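Local coordinates for putative DNA-binding protein (Ralstonia eutropha, PDB 3HWU), which is of unknown function but carries a Plants and Prokaryotes Conserved (PCC) domain and may bind DNA, at residues A[24-29]-A[90-95]; A[15-20]-A[30-35]. All blocks are in the same frame, centred on the assembly; numbering follows the deposited sequence. Where two conformers were deposited one is given.

Contact 1: A[24-29]-A[90-95]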
ATOM      1  N   ASN A  24     -20.634  -1.841  -0.317  0.70  9.64           N
ATOM      2  CA  ASN A  24     -20.136  -0.639  -0.918  0.70  9.40           C
ATOM      3  C   ASN A  24     -18.974  -0.114  -0.068  0.70  9.36           C
ATOM      4  O   ASN A  24     -19.172   0.275   1.080  0.70  9.81           O
ATOM      5  CB  ASN A  24     -21.244   0.417  -1.014  0.70  9.99           C
ATOM      6  CG  ASN A  24     -20.759   1.679  -1.675  0.70 10.86           C
ATOM      7  OD1 ASN A  24     -19.808   2.288  -1.191  0.70 11.57           O
ATOM      8  ND2 ASN A  24     -21.357   2.059  -2.822  0.70 16.49           N
ATOM      9  N   VAL A  25     -17.770  -0.177  -0.607  1.00  8.09           N
ATOM     10  CA  VAL A  25     -16.569  -0.029   0.248  1.00  9.09           C
ATOM     11  C   VAL A  25     -16.434   1.361   0.861  1.00  9.04           C
ATOM     12  O   VAL A  25     -16.236   1.501   2.074  1.00  9.68           O
ATOM     13  CB  VAL A  25     -15.324  -0.433  -0.547  1.00  8.96           C
ATOM     14  CG1 VAL A  25     -14.014  -0.152   0.262  1.00 10.01           C
ATOM     15  CG2 VAL A  25     -15.378  -1.933  -0.954  1.00 10.60           C
ATOM     16  N   LEU A  26     -16.513   2.409   0.043  1.00  9.22           N
ATOM     17  CA  LEU A  26     -16.317   3.740   0.624  1.00  9.27           C
ATOM     18  C   LEU A  26     -17.465   4.095   1.568  1.00  9.68           C
ATOM     19  O   LEU A  26     -17.248   4.748   2.571  1.00  9.98           O
ATOM     20  CB  LEU A  26     -16.081   4.841  -0.419  1.00 10.23           C
ATOM     21  CG  LEU A  26     -14.931   4.548  -1.418  1.00 10.54           C
ATOM     22  CD1 LEU A  26     -14.775   5.778  -2.292  1.00 13.76           C
ATOM     23  CD2 LEU A  26     -13.636   4.224  -0.739  1.00 12.53           C
ATOM     24  N   GLN A  27     -18.682   3.686   1.224  1.00 10.15           N
ATOM     25  CA  GLN A  27     -19.814   3.933   2.126  1.00 10.80           C
ATOM     26  C   GLN A  27     -19.643   3.198   3.457  1.00 10.47           C
ATOM     27  O   GLN A  27     -19.971   3.747   4.516  1.00 11.21           O
ATOM     28  CB  GLN A  27     -21.136   3.543   1.435  1.00 11.01           C
ATOM     29  CG  GLN A  27     -21.497   4.436   0.265  1.00 15.76           C
ATOM     30  CD  GLN A  27     -22.742   4.020  -0.496  1.00 17.65           C
ATOM     31  OE1 GLN A  27     -23.433   3.033  -0.147  1.00 21.65           O
ATOM     32  NE2 GLN A  27     -23.038   4.770  -1.541  1.00 23.33           N
ATOM     33  N   ASN A  28     -19.114   1.986   3.441  1.00  9.80           N
ATOM     34  CA  ASN A  28     -18.883   1.294   4.708  1.00  9.87           C
ATOM     35  C   ASN A  28     -17.780   1.992   5.528  1.00 10.20           C
ATOM     36  O   ASN A  28     -17.852   2.016   6.747  1.00 10.61           O
ATOM     37  CB  ASN A  28     -18.554  -0.180   4.463  1.00 11.45           C
ATOM     38  CG  ASN A  28     -19.785  -1.058   4.427  1.00 12.03           C
ATOM     39  OD1 ASN A  28     -20.195  -1.546   5.493  1.00 16.10           O
ATOM     40  ND2 ASN A  28     -20.356  -1.280   3.277  1.00 12.95           N
ATOM     41  N   LEU A  29     -16.769   2.549   4.872  1.00 10.03           N
ATOM     42  CA  LEU A  29     -15.759   3.352   5.589  1.00  9.51           C
ATOM     43  C   LEU A  29     -16.350   4.643   6.181  1.00 10.22           C
ATOM     44  O   LEU A  29     -16.004   5.038   7.299  1.00 10.50           O
ATOM     45  CB  LEU A  29     -14.593   3.675   4.659  1.00  9.94           C
ATOM     46  CG  LEU A  29     -13.635   2.491   4.443  1.00  9.72           C
ATOM     47  CD1 LEU A  29     -12.767   2.740   3.193  1.00 11.20           C
ATOM     48  CD2 LEU A  29     -12.768   2.234   5.701  1.00 12.38           C
ATOM     49  N   ILE A  90     -13.962  10.528   2.632  1.00 12.46           N
ATOM     50  CA  ILE A  90     -12.996   9.456   2.352  1.00 12.49           C
ATOM     51  C   ILE A  90     -12.233   9.855   1.085  1.00 12.79           C
ATOM     52  O   ILE A  90     -12.808  10.240   0.063  1.00 16.53           O
ATOM     53  CB  ILE A  90     -13.705   8.087   2.150  1.00 14.34           C
ATOM     54  CG1 ILE A  90     -14.642   7.703   3.278  1.00 14.94           C
ATOM     55  CG2 ILE A  90     -12.715   6.956   1.962  1.00 15.22           C
ATOM     56  CD1 ILE A  90     -14.047   7.685   4.653  1.00 16.99           C
ATOM     57  N   HIS A  91     -10.921   9.727   1.114  1.00 11.34           N
ATOM     58  CA  HIS A  91     -10.045   9.985  -0.015  1.00 11.12           C
ATOM     59  C   HIS A  91      -9.313   8.691  -0.255  1.00  9.87           C
ATOM     60  O   HIS A  91      -8.500   8.263   0.574  1.00 11.63           O
ATOM     61  CB  HIS A  91      -9.046  11.089   0.308  1.00 12.27           C
ATOM     62  CG  HIS A  91      -8.152  11.434  -0.815  1.00 12.52           C
ATOM     63  ND1 HIS A  91      -6.978  12.144  -0.659  1.00 14.24           N
ATOM     64  CD2 HIS A  91      -8.264  11.166  -2.136  1.00 15.70           C
ATOM     65  CE1 HIS A  91      -6.431  12.326  -1.848  1.00 17.38           C
ATOM     66  NE2 HIS A  91      -7.196  11.743  -2.761  1.00 15.79           N
ATOM     67  N   ALA A  92      -9.617   8.015  -1.356  1.00  9.41           N
ATOM     68  CA  ALA A  92      -9.055   6.707  -1.594  1.00  9.29           C
ATOM     69  C   ALA A  92      -8.592   6.592  -3.056  1.00  9.07           C
ATOM     70  O   ALA A  92      -9.279   7.040  -3.976  1.00  8.65           O
ATOM     71  CB  ALA A  92     -10.080   5.580  -1.288  1.00 11.67           C
ATOM     72  N   HIS A  93      -7.477   5.895  -3.233  1.00  8.78           N
ATOM     73  CA  HIS A  93      -6.984   5.483  -4.541  1.00  8.08           C
ATOM     74  C   HIS A  93      -6.930   3.954  -4.557  1.00  8.47           C
ATOM     75  O   HIS A  93      -6.787   3.298  -3.510  1.00  8.87           O
ATOM     76  CB  HIS A  93      -5.593   6.059  -4.836  1.00 10.01           C
ATOM     77  CG  HIS A  93      -5.553   7.547  -5.017  1.00  9.99           C
ATOM     78  ND1 HIS A  93      -4.418   8.190  -5.447  1.00 14.95           N
ATOM     79  CD2 HIS A  93      -6.478   8.517  -4.848  1.00 11.50           C
ATOM     80  CE1 HIS A  93      -4.679   9.472  -5.600  1.00 13.93           C
ATOM     81  NE2 HIS A  93      -5.927   9.697  -5.267  1.00 11.52           N
ATOM     82  N   GLY A  94      -6.934   3.372  -5.755  1.00  8.88           N
ATOM     83  CA  GLY A  94      -6.808   1.954  -5.900  1.00 10.26           C
ATOM     84  C   GLY A  94      -6.141   1.534  -7.188  1.00  8.80           C
ATOM     85  O   GLY A  94      -6.077   2.302  -8.127  1.00 10.13           O
ATOM     86  N   THR A  95      -5.739   0.273  -7.212  1.00  8.83           N
ATOM     87  CA  THR A  95      -5.111  -0.402  -8.327  1.00 10.30           C
ATOM     88  C   THR A  95      -5.883  -1.730  -8.504  1.00  9.80           C
ATOM     89  O   THR A  95      -5.988  -2.507  -7.545  1.00  9.86           O
ATOM     90  CB  THR A  95      -3.611  -0.739  -7.990  1.00 11.16           C
ATOM     91  OG1 THR A  95      -2.924   0.476  -7.549  1.00 14.39           O
ATOM     92  CG2 THR A  95      -2.913  -1.381  -9.109  1.00 13.62           C
TER
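Leu26 and Ile90 meet where the start of helix 25-35 passes over strand 87-97. The tight part of the contact is small, and its side-chain contacts are apolar. Ile90 is the largest contributor, and the Leu26 CD2 methyl touches two residues of the strand. Leu26 CD2 lies 3.8 Å from Ala92 CB and 4.0 Å from Ile90 CG2. Ile90 and Ala92 are two apart on the strand, so both put their side chains on the helix side, and the Leu26 methyl bridges them. One helical turn on, Leu29 makes its nearest approach with its first side-chain carbon, Leu29 CB, 4.0 Å from Ile90 CD1. The two branches of Ile90 share the work. CG1 stands anti to the carbonyl carbon (chi1 -53°) and carries CD1 to Leu29, while CG2 serves Leu26.

The other side is loose. The axes of helix 25-29 and strand 90-95 come within 9.5 Å at closest, at 143°, and the strand diverges from the helix beyond Ala92. Gln27 points away from the strand and is exposed. The polar contacts here belong to the helix start. In the conformer given, Asn24 OD1 accepts from Gln27 N, an N-cap bond. Asn24 O takes two donors, Asn28 N and Asn28 ND2; the side-chain nitrogen comes in from above the carbonyl plane.

Phe43 of strand 40-49 packs on Leu29, Ile90 and Ala92, and Leu111 of strand 103-114 packs on Leu26. The helix thus lies across several strands of the antiparallel sheet. On the sheet's other face, His91 and His93 turn toward a second subunit.

Contact 2: A[15-20]-A[30-35]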
ATOM      1  N   TYR A  15      -8.494  -0.208  13.470  1.00  9.17           N
ATOM      2  CA  TYR A  15      -9.483  -1.251  13.211  1.00  9.76           C
ATOM      3  C   TYR A  15      -9.004  -2.111  12.058  1.00  9.69           C
ATOM      4  O   TYR A  15      -8.197  -1.669  11.219  1.00 10.78           O
ATOM      5  CB  TYR A  15     -10.838  -0.625  12.786  1.00 11.69           C
ATOM      6  CG  TYR A  15     -11.418   0.241  13.862  1.00 11.39           C
ATOM      7  CD1 TYR A  15     -12.099  -0.307  14.944  1.00 13.05           C
ATOM      8  CD2 TYR A  15     -11.255   1.610  13.832  1.00 12.66           C
ATOM      9  CE1 TYR A  15     -12.611   0.521  15.963  1.00 13.93           C
ATOM     10  CE2 TYR A  15     -11.765   2.426  14.841  1.00 14.41           C
ATOM     11  CZ  TYR A  15     -12.406   1.877  15.896  1.00 16.21           C
ATOM     12  OH  TYR A  15     -12.853   2.706  16.908  1.00 19.64           O
ATOM     13  N   LEU A  16      -9.537  -3.322  11.981  1.00  9.68           N
ATOM     14  CA  LEU A  16      -9.433  -4.176  10.792  1.00  9.43           C
ATOM     15  C   LEU A  16     -10.866  -4.438  10.354  1.00  9.16           C
ATOM     16  O   LEU A  16     -11.699  -4.899  11.150  1.00 10.39           O
ATOM     17  CB  LEU A  16      -8.764  -5.520  11.135  1.00  9.75           C
ATOM     18  CG  LEU A  16      -8.638  -6.511   9.983  1.00 10.63           C
ATOM     19  CD1 LEU A  16      -7.690  -6.032   8.858  1.00 12.26           C
ATOM     20  CD2 LEU A  16      -8.214  -7.903  10.502  1.00 11.89           C
HETATM   21  N   MSE A  17     -11.145  -4.170   9.088  0.50  9.36           N
HETATM   22  CA  MSE A  17     -12.478  -4.357   8.544  0.50  9.86           C
HETATM   23  C   MSE A  17     -12.452  -5.452   7.460  0.50  8.75           C
HETATM   24  O   MSE A  17     -11.538  -5.477   6.633  0.50  9.40           O
HETATM   25  CB  MSE A  17     -12.963  -3.009   7.995  0.50 10.74           C
HETATM   26  CG  MSE A  17     -14.294  -2.979   7.287  0.50 11.68           C
HETATM   27 SE   MSE A  17     -14.904  -1.148   6.932  0.38 14.47          SE
HETATM   28  CE  MSE A  17     -16.202  -1.281   8.200  0.50  8.09           C
ATOM     29  N   VAL A  18     -13.442  -6.362   7.488  1.00  9.16           N
ATOM     30  CA  VAL A  18     -13.601  -7.383   6.452  1.00  9.61           C
ATOM     31  C   VAL A  18     -15.013  -7.221   5.879  1.00  9.39           C
ATOM     32  O   VAL A  18     -16.001  -7.576   6.507  1.00 10.49           O
ATOM     33  CB  VAL A  18     -13.341  -8.839   6.924  1.00  9.60           C
ATOM     34  CG1 VAL A  18     -13.560  -9.819   5.747  1.00 11.53           C
ATOM     35  CG2 VAL A  18     -11.943  -8.988   7.508  1.00 10.41           C
ATOM     36  N   LEU A  19     -15.074  -6.630   4.697  1.00  9.15           N
ATOM     37  CA  LEU A  19     -16.314  -6.427   3.977  1.00  9.52           C
ATOM     38  C   LEU A  19     -16.579  -7.629   3.082  1.00  9.61           C
ATOM     39  O   LEU A  19     -15.679  -8.385   2.735  1.00 10.47           O
ATOM     40  CB  LEU A  19     -16.283  -5.121   3.188  1.00  9.67           C
ATOM     41  CG  LEU A  19     -15.977  -3.863   4.003  1.00 10.72           C
ATOM     42  CD1 LEU A  19     -15.998  -2.623   3.053  1.00 11.39           C
ATOM     43  CD2 LEU A  19     -16.986  -3.633   5.136  1.00 13.10           C
ATOM     44  N   ARG A  20     -17.851  -7.826   2.770  1.00 11.00           N
ATOM     45  CA  ARG A  20     -18.363  -9.025   2.163  1.00 11.53           C
ATOM     46  C   ARG A  20     -19.138  -8.722   0.884  1.00 11.42           C
ATOM     47  O   ARG A  20     -19.365  -7.570   0.539  1.00 10.56           O
ATOM     48  CB  ARG A  20     -19.253  -9.731   3.202  1.00 13.20           C
ATOM     49  CG  ARG A  20     -18.596  -9.926   4.532  1.00 16.96           C
ATOM     50  CD  ARG A  20     -17.505 -10.942   4.418  1.00 18.72           C
ATOM     51  NE  ARG A  20     -18.099 -12.224   4.135  1.00 21.41           N
ATOM     52  CZ  ARG A  20     -18.520 -13.049   5.076  1.00 23.60           C
ATOM     53  NH1 ARG A  20     -18.362 -12.729   6.355  1.00 25.59           N
ATOM     54  NH2 ARG A  20     -19.078 -14.176   4.715  1.00 23.06           N
ATOM     55  N   GLU A  30     -17.237   5.293   5.426  1.00  9.61           N
ATOM     56  CA  GLU A  30     -17.992   6.417   5.972  1.00 10.84           C
ATOM     57  C   GLU A  30     -18.772   6.012   7.204  1.00 10.52           C
ATOM     58  O   GLU A  30     -18.789   6.743   8.212  1.00 11.08           O
ATOM     59  CB  GLU A  30     -18.950   6.971   4.930  1.00 11.09           C
ATOM     60  CG  GLU A  30     -18.255   7.641   3.736  1.00 13.14           C
ATOM     61  CD  GLU A  30     -19.150   7.932   2.518  1.00 15.74           C
ATOM     62  OE1 GLU A  30     -20.308   7.489   2.482  1.00 17.63           O
ATOM     63  OE2 GLU A  30     -18.622   8.584   1.581  1.00 21.23           O
ATOM     64  N   GLN A  31     -19.458   4.864   7.133  1.00 10.22           N
ATOM     65  CA  GLN A  31     -20.218   4.413   8.290  1.00 11.94           C
ATOM     66  C   GLN A  31     -19.322   4.069   9.497  1.00 10.90           C
ATOM     67  O   GLN A  31     -19.705   4.322  10.652  1.00 12.69           O
ATOM     68  CB  GLN A  31     -21.098   3.212   7.900  1.00 13.32           C
ATOM     69  CG  GLN A  31     -22.119   2.884   8.995  1.00 14.80           C
ATOM     70  CD  GLN A  31     -23.130   3.978   9.156  1.00 18.99           C
ATOM     71  OE1 GLN A  31     -23.587   4.572   8.162  1.00 21.33           O
ATOM     72  NE2 GLN A  31     -23.470   4.299  10.407  1.00 20.79           N
ATOM     73  N   LEU A  32     -18.161   3.452   9.263  1.00 10.82           N
ATOM     74  CA  LEU A  32     -17.236   3.213  10.353  1.00 10.74           C
ATOM     75  C   LEU A  32     -16.817   4.551  11.011  1.00 11.18           C
ATOM     76  O   LEU A  32     -16.733   4.666  12.243  1.00 11.98           O
ATOM     77  CB  LEU A  32     -15.995   2.480   9.822  1.00 10.94           C
ATOM     78  CG  LEU A  32     -14.925   2.148  10.872  1.00 11.54           C
ATOM     79  CD1 LEU A  32     -15.316   1.031  11.782  1.00 14.23           C
ATOM     80  CD2 LEU A  32     -13.589   1.793  10.165  1.00 13.26           C
ATOM     81  N   ALA A  33     -16.530   5.537  10.174  1.00 10.66           N
ATOM     82  CA  ALA A  33     -16.140   6.862  10.691  1.00 11.05           C
ATOM     83  C   ALA A  33     -17.221   7.450  11.604  1.00 12.40           C
ATOM     84  O   ALA A  33     -16.931   8.001  12.682  1.00 12.15           O
ATOM     85  CB  ALA A  33     -15.799   7.827   9.515  1.00 11.58           C
ATOM     86  N   ARG A  34     -18.472   7.338  11.163  0.50 12.86           N
ATOM     87  CA  ARG A  34     -19.582   7.835  11.953  0.50 14.83           C
ATOM     88  C   ARG A  34     -19.854   6.994  13.208  0.50 14.69           C
ATOM     89  O   ARG A  34     -20.108   7.581  14.271  0.50 15.59           O
ATOM     90  CB  ARG A  34     -20.846   7.946  11.095  0.50 14.79           C
ATOM     91  CG  ARG A  34     -20.902   9.035  10.056  0.50 16.89           C
ATOM     92  CD  ARG A  34     -22.339   9.141   9.497  0.50 17.82           C
ATOM     93  NE  ARG A  34     -22.671   7.944   8.733  0.50 19.05           N
ATOM     94  CZ  ARG A  34     -22.417   7.806   7.442  0.50 20.71           C
ATOM     95  NH1 ARG A  34     -21.891   8.819   6.763  0.50 23.08           N
ATOM     96  NH2 ARG A  34     -22.705   6.673   6.818  0.50 18.96           N
ATOM     97  N   ASP A  35     -19.809   5.655  13.124  1.00 14.46           N
ATOM     98  CA  ASP A  35     -20.117   4.764  14.252  1.00 15.53           C
ATOM     99  C   ASP A  35     -19.055   4.783  15.325  1.00 16.54           C
ATOM    100  O   ASP A  35     -19.350   4.682  16.518  1.00 17.18           O
ATOM    101  CB  ASP A  35     -20.325   3.295  13.836  1.00 16.81           C
ATOM    102  CG  ASP A  35     -21.608   3.049  13.072  1.00 18.80           C
ATOM    103  OD1 ASP A  35     -22.423   3.983  12.912  1.00 20.49           O
ATOM    104  OD2 ASP A  35     -21.763   1.871  12.621  1.00 22.10           O
TER
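The segments 15-20 and 30-35 come no nearer than 9.1 Å between CA atoms, at Met17 CA and Leu32 CA. The first is an extended strand and the second a regular helix, with Arg34 N and Asp35 N bonded to Glu30 O and Gln31 O. Side chains alone fill the gap between them.

Leu32 is the centre of the contact. It points toward the strand and meets two residues there, Tyr15 and Met17, which lie on the same face of the strand. Met17, a selenomethionine with two deposited conformers, meets Leu32 tip to tip in the one described. Its CG is anti to the backbone N (chi1 176°), and the chain then bends about the CG-SE bond (chi3 -108°), which carries CE toward Leu32. In this conformer Met17 CE lies 4.1 Å from Leu32 CB. Tyr15 presents its ring. Leu32 CD1 lies over one face, and Leu32 CD2 is 4.4 Å from Tyr15 CD2. The packing is apolar and not especially close.

The outer side of the helix is polar. Gln31 NE2 gives a bond of 2.7 Å to Asp35 OD1, one turn further along the helix. The carboxylate oxygen is met from above its plane.

Leu4 and Tyr8 also border the Met17 side chain, while Ile120 of strand 117-125 packs beside it. The arrangement is a helix packed on an antiparallel sheet by an apolar face, with its polar face turned outward, within the PCC domain.

After strand 8-11, strand 14-20 leads through a short loop into helix 25-35. Contact 2 closes this short connection, with nine residues between its segments. Contact 1 closes a much longer one, from the start of the helix to strand 87-97, with 60 residues between its segments, mostly strand. The two loops cross, since 24-29 falls inside the first and 30-35 inside the second. The helix is therefore tied to two separated strands of one sheet. The contacts also touch directly: Glu30 CG packs 3.6 Å from Ile90 CG1, and Asn28 CB lies 3.8 Å from Leu19 CD1.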